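Long-range contact in acetyl-CoA C-acetyltransferase (Syntrophomonas wolfei subsp. wolfei, PDB 7N7Z), which probably condenses two acetyl-CoA molecules to acetoacetyl-CoA and free CoA, or runs the reverse thiolytic cleavage: residues E120-A132 with D140-L152. Residues are numbered along the deposited sequence; the frame is centred on the assembly and turned at random.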
loop_
_atom_site.group_PDB
_atom_site.type_symbol
_atom_site.label_atom_id
_atom_site.label_comp_id
_atom_site.label_asym_id
_atom_site.label_seq_id
_atom_site.Cartn_x
_atom_site.Cartn_y
_atom_site.Cartn_z
ATOM N N GLU B 120 13.655 7.652 18.903
ATOM C CA GLU B 120 12.962 6.561 18.227
ATOM C C GLU B 120 11.487 6.668 18.584
ATOM O O GLU B 120 11.120 6.499 19.751
ATOM C CB GLU B 120 13.524 5.202 18.629
ATOM C CG GLU B 120 13.237 4.101 17.618
ATOM C CD GLU B 120 13.894 4.360 16.279
ATOM O OE1 GLU B 120 15.134 4.494 16.247
ATOM O OE2 GLU B 120 13.173 4.436 15.261
ATOM N N SER B 121 10.652 6.960 17.592
ATOM C CA SER B 121 9.200 6.966 17.750
ATOM C C SER B 121 8.682 5.714 17.050
ATOM O O SER B 121 8.211 5.759 15.911
ATOM C CB SER B 121 8.584 8.242 17.181
ATOM O OG SER B 121 7.173 8.132 17.098
ATOM N N MET B 122 8.786 4.577 17.744
ATOM C CA MET B 122 8.417 3.304 17.139
ATOM C C MET B 122 6.919 3.205 16.888
ATOM O O MET B 122 6.497 2.412 16.040
ATOM C CB MET B 122 8.883 2.134 18.016
ATOM C CG MET B 122 10.209 2.375 18.738
ATOM S SD MET B 122 10.729 1.034 19.830
ATOM C CE MET B 122 10.912 -0.323 18.678
ATOM N N SER B 123 6.113 4.000 17.593
ATOM C CA SER B 123 4.683 4.041 17.325
ATOM C C SER B 123 4.369 4.618 15.951
ATOM O O SER B 123 3.291 4.345 15.410
ATOM C CB SER B 123 3.971 4.868 18.397
ATOM O OG SER B 123 4.256 4.381 19.697
ATOM N N ASN B 124 5.282 5.406 15.375
ATOM C CA ASN B 124 5.046 6.078 14.102
ATOM C C ASN B 124 5.998 5.604 13.008
ATOM O O ASN B 124 6.211 6.319 12.023
ATOM C CB ASN B 124 5.158 7.595 14.277
ATOM C CG ASN B 124 3.962 8.186 14.998
ATOM O OD1 ASN B 124 2.870 8.285 14.435
ATOM N ND2 ASN B 124 4.162 8.582 16.250
ATOM N N ILE B 125 6.575 4.418 13.155
ATOM C CA ILE B 125 7.350 3.838 12.051
ATOM C C ILE B 125 6.386 3.424 10.944
ATOM O O ILE B 125 5.394 2.726 11.219
ATOM C CB ILE B 125 8.173 2.645 12.544
ATOM C CG1 ILE B 125 9.259 3.115 13.517
ATOM C CG2 ILE B 125 8.809 1.914 11.371
ATOM C CD1 ILE B 125 9.928 1.987 14.283
ATOM N N PRO B 126 6.610 3.830 9.696
ATOM C CA PRO B 126 5.663 3.482 8.632
ATOM C C PRO B 126 5.792 2.024 8.220
ATOM O O PRO B 126 6.656 1.277 8.686
ATOM C CB PRO B 126 6.048 4.424 7.485
ATOM C CG PRO B 126 7.489 4.738 7.721
ATOM C CD PRO B 126 7.708 4.684 9.206
ATOM N N TYR B 127 4.882 1.621 7.340
ATOM C CA TYR B 127 4.977 0.365 6.613
ATOM C C TYR B 127 5.533 0.643 5.221
ATOM O O TYR B 127 5.388 1.746 4.688
ATOM C CB TYR B 127 3.612 -0.319 6.512
ATOM C CG TYR B 127 3.257 -1.180 7.706
ATOM C CD1 TYR B 127 3.215 -0.648 8.989
ATOM C CD2 TYR B 127 2.961 -2.527 7.548
ATOM C CE1 TYR B 127 2.889 -1.437 10.080
ATOM C CE2 TYR B 127 2.635 -3.323 8.630
ATOM C CZ TYR B 127 2.600 -2.776 9.891
ATOM O OH TYR B 127 2.275 -3.573 10.966
ATOM N N LEU B 128 6.166 -0.368 4.631
ATOM C CA LEU B 128 6.832 -0.230 3.343
ATOM C C LEU B 128 6.099 -1.004 2.256
ATOM O O LEU B 128 5.564 -2.090 2.503
ATOM C CB LEU B 128 8.278 -0.729 3.410
ATOM C CG LEU B 128 9.112 -0.365 4.637
ATOM C CD1 LEU B 128 10.378 -1.207 4.664
ATOM C CD2 LEU B 128 9.444 1.116 4.647
ATOM N N LEU B 129 6.092 -0.441 1.050
ATOM C CA LEU B 129 5.669 -1.133 -0.166
ATOM C C LEU B 129 6.906 -1.245 -1.054
ATOM O O LEU B 129 7.273 -0.292 -1.748
ATOM C CB LEU B 129 4.536 -0.390 -0.865
ATOM C CG LEU B 129 3.216 -0.294 -0.098
ATOM C CD1 LEU B 129 2.216 0.556 -0.870
ATOM C CD2 LEU B 129 2.646 -1.678 0.174
ATOM N N GLN B 130 7.550 -2.414 -1.023
ATOM C CA GLN B 130 8.852 -2.559 -1.670
ATOM C C GLN B 130 8.737 -2.511 -3.190
ATOM O O GLN B 130 9.602 -1.936 -3.862
ATOM C CB GLN B 130 9.513 -3.861 -1.215
ATOM C CG GLN B 130 10.984 -3.989 -1.591
ATOM C CD GLN B 130 11.854 -2.921 -0.952
ATOM O OE1 GLN B 130 12.312 -3.072 0.182
ATOM N NE2 GLN B 130 12.092 -1.836 -1.682
ATOM N N GLN B 131 7.682 -3.097 -3.750
ATOM C CA GLN B 131 7.525 -3.195 -5.194
ATOM C C GLN B 131 6.612 -2.118 -5.768
ATOM O O GLN B 131 6.204 -2.222 -6.929
ATOM C CB GLN B 131 6.986 -4.577 -5.566
ATOM C CG GLN B 131 7.563 -5.711 -4.734
ATOM C CD GLN B 131 7.733 -6.985 -5.531
ATOM O OE1 GLN B 131 6.829 -7.819 -5.591
ATOM N NE2 GLN B 131 8.898 -7.142 -6.153
ATOM N N ALA B 132 6.290 -1.082 -4.990
ATOM C CA ALA B 132 5.368 -0.062 -5.474
ATOM C C ALA B 132 5.977 0.774 -6.594
ATOM O O ALA B 132 5.250 1.249 -7.473
ATOM C CB ALA B 132 4.936 0.845 -4.323
ATOM N N ASP B 140 0.419 -11.578 -5.365
ATOM C CA ASP B 140 0.460 -10.862 -4.100
ATOM C C ASP B 140 1.892 -10.480 -3.735
ATOM O O ASP B 140 2.868 -11.066 -4.210
ATOM C CB ASP B 140 -0.131 -11.713 -2.976
ATOM C CG ASP B 140 -1.622 -11.931 -3.124
ATOM O OD1 ASP B 140 -2.241 -11.297 -4.005
ATOM O OD2 ASP B 140 -2.176 -12.741 -2.351
ATOM N N GLY B 141 2.003 -9.478 -2.868
ATOM C CA GLY B 141 3.265 -9.124 -2.257
ATOM C C GLY B 141 3.104 -9.011 -0.757
ATOM O O GLY B 141 2.139 -9.539 -0.193
ATOM N N LYS B 142 4.025 -8.315 -0.099
ATOM C CA LYS B 142 3.966 -8.096 1.338
ATOM C C LYS B 142 4.024 -6.605 1.625
ATOM O O LYS B 142 4.846 -5.887 1.045
ATOM C CB LYS B 142 5.117 -8.809 2.056
ATOM C CG LYS B 142 5.074 -10.325 1.950
ATOM C CD LYS B 142 5.712 -10.991 3.165
ATOM C CE LYS B 142 4.813 -10.913 4.393
ATOM N NZ LYS B 142 3.582 -11.743 4.249
ATOM N N VAL B 143 3.141 -6.144 2.505
ATOM C CA VAL B 143 3.246 -4.812 3.089
ATOM C C VAL B 143 3.980 -4.985 4.417
ATOM O O VAL B 143 3.464 -5.607 5.349
ATOM C CB VAL B 143 1.873 -4.148 3.261
ATOM C CG1 VAL B 143 0.882 -5.069 3.967
ATOM C CG2 VAL B 143 2.005 -2.823 4.001
ATOM N N GLN B 144 5.195 -4.450 4.491
ATOM C CA GLN B 144 6.160 -4.825 5.515
ATOM C C GLN B 144 6.133 -3.851 6.682
ATOM O O GLN B 144 6.120 -2.631 6.483
ATOM C CB GLN B 144 7.569 -4.879 4.924
ATOM C CG GLN B 144 7.950 -6.227 4.348
ATOM C CD GLN B 144 9.225 -6.165 3.536
ATOM O OE1 GLN B 144 9.220 -5.725 2.387
ATOM N NE2 GLN B 144 10.326 -6.605 4.132
ATOM N N ASP B 145 6.137 -4.396 7.897
ATOM C CA ASP B 145 6.331 -3.603 9.105
ATOM C C ASP B 145 7.815 -3.271 9.215
ATOM O O ASP B 145 8.627 -4.138 9.554
ATOM C CB ASP B 145 5.835 -4.366 10.329
ATOM C CG ASP B 145 5.873 -3.529 11.592
ATOM O OD1 ASP B 145 6.571 -2.494 11.597
ATOM O OD2 ASP B 145 5.204 -3.903 12.576
ATOM N N ALA B 146 8.173 -2.019 8.922
ATOM C CA ALA B 146 9.583 -1.646 8.874
ATOM C C ALA B 146 10.259 -1.800 10.230
ATOM O O ALA B 146 11.456 -2.104 10.293
ATOM C CB ALA B 146 9.729 -0.210 8.372
ATOM N N MET B 147 9.522 -1.585 11.323
ATOM C CA MET B 147 10.108 -1.779 12.645
ATOM C C MET B 147 10.663 -3.188 12.797
ATOM O O MET B 147 11.627 -3.401 13.542
ATOM C CB MET B 147 9.066 -1.498 13.729
ATOM C CG MET B 147 9.577 -1.689 15.157
ATOM S SD MET B 147 8.316 -2.290 16.291
ATOM C CE MET B 147 7.033 -1.069 16.050
ATOM N N LEU B 148 10.071 -4.158 12.104
ATOM C CA LEU B 148 10.549 -5.534 12.143
ATOM C C LEU B 148 11.561 -5.800 11.030
ATOM O O LEU B 148 12.699 -6.197 11.298
ATOM C CB LEU B 148 9.364 -6.499 12.033
ATOM C CG LEU B 148 8.272 -6.355 13.093
ATOM C CD1 LEU B 148 7.161 -7.358 12.835
ATOM C CD2 LEU B 148 8.842 -6.531 14.489
ATOM N N SER B 149 11.159 -5.565 9.778
ATOM C CA SER B 149 11.991 -5.963 8.647
ATOM C C SER B 149 13.267 -5.138 8.558
ATOM O O SER B 149 14.304 -5.653 8.120
ATOM C CB SER B 149 11.191 -5.845 7.347
ATOM O OG SER B 149 10.798 -4.505 7.101
ATOM N N ASP B 150 13.221 -3.870 8.964
ATOM C CA ASP B 150 14.373 -2.983 8.885
ATOM C C ASP B 150 15.014 -2.729 10.243
ATOM O O ASP B 150 15.899 -1.873 10.347
ATOM C CB ASP B 150 13.966 -1.650 8.251
ATOM C CG ASP B 150 13.896 -1.712 6.734
ATOM O OD1 ASP B 150 14.379 -2.701 6.142
ATOM O OD2 ASP B 150 13.350 -0.763 6.133
ATOM N N GLY B 151 14.597 -3.448 11.286
ATOM C CA GLY B 151 15.109 -3.192 12.617
ATOM C C GLY B 151 15.144 -4.401 13.530
ATOM O O GLY B 151 16.220 -4.939 13.810
ATOM N N LEU B 152 13.976 -4.837 14.007
ATOM C CA LEU B 152 13.945 -5.883 15.024
ATOM C C LEU B 152 14.277 -7.255 14.448
ATOM O O LEU B 152 14.872 -8.087 15.144
ATOM C CB LEU B 152 12.575 -5.918 15.703
ATOM C CG LEU B 152 12.223 -4.761 16.643
ATOM C CD1 LEU B 152 10.939 -5.074 17.400
ATOM C CD2 LEU B 152 13.348 -4.456 17.620
HETATM O O HOH W 1 11.612 -4.613 2.143
HETATM O O HOH W 2 7.200 -4.595 1.083
HETATM O O HOH W 3 5.760 -10.392 -4.313
#
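Asp145 carries CG anti to the backbone N (chi1 -174°) and Tyr127 carries its ring beside the N, anti to the carbonyl carbon (chi1 -86°), which lays carboxylate against phenol ring, planes 24° apart. CA of Asp145 sits over the centre of the Tyr127 ring, 3.8 Å from its centroid, a CH-pi contact, while CG2 of Val143 meets the ring edge at CD2. Leu128 and Gln144 form the hydrogen-bonded antiparallel pair, Leu128 N to Gln144 O (2.9 Å) and Gln144 N to Leu128 O (3.1 Å); their side chains lie on the other face. Where strand 141-145 gives way to a helix, CB of Ala146 lies 3.8 Å from Leu128 CG, and Ile125 CD1 packs at 3.6 Å on Met147 CB. Asp145, the N-cap, accepts a weak bond from Met147 N at OD1, which also salt-bridges Arg133 of a second subunit; Tyr127 OH bonds Gly139 O of a third. Cutting Tyr127 back to alanine is likely to open a gap over Asp145 and beside Val143 and strand that Gly139 carbonyl. Ladders with both subunits are consistent with the tetramerisation loop of tetrameric thiolases: a water links Gln130 OE1 to Gln144 OE1 within the hairpin, but Tyr127 OH and the Asp145 carboxylate find their main polar partners on other subunits.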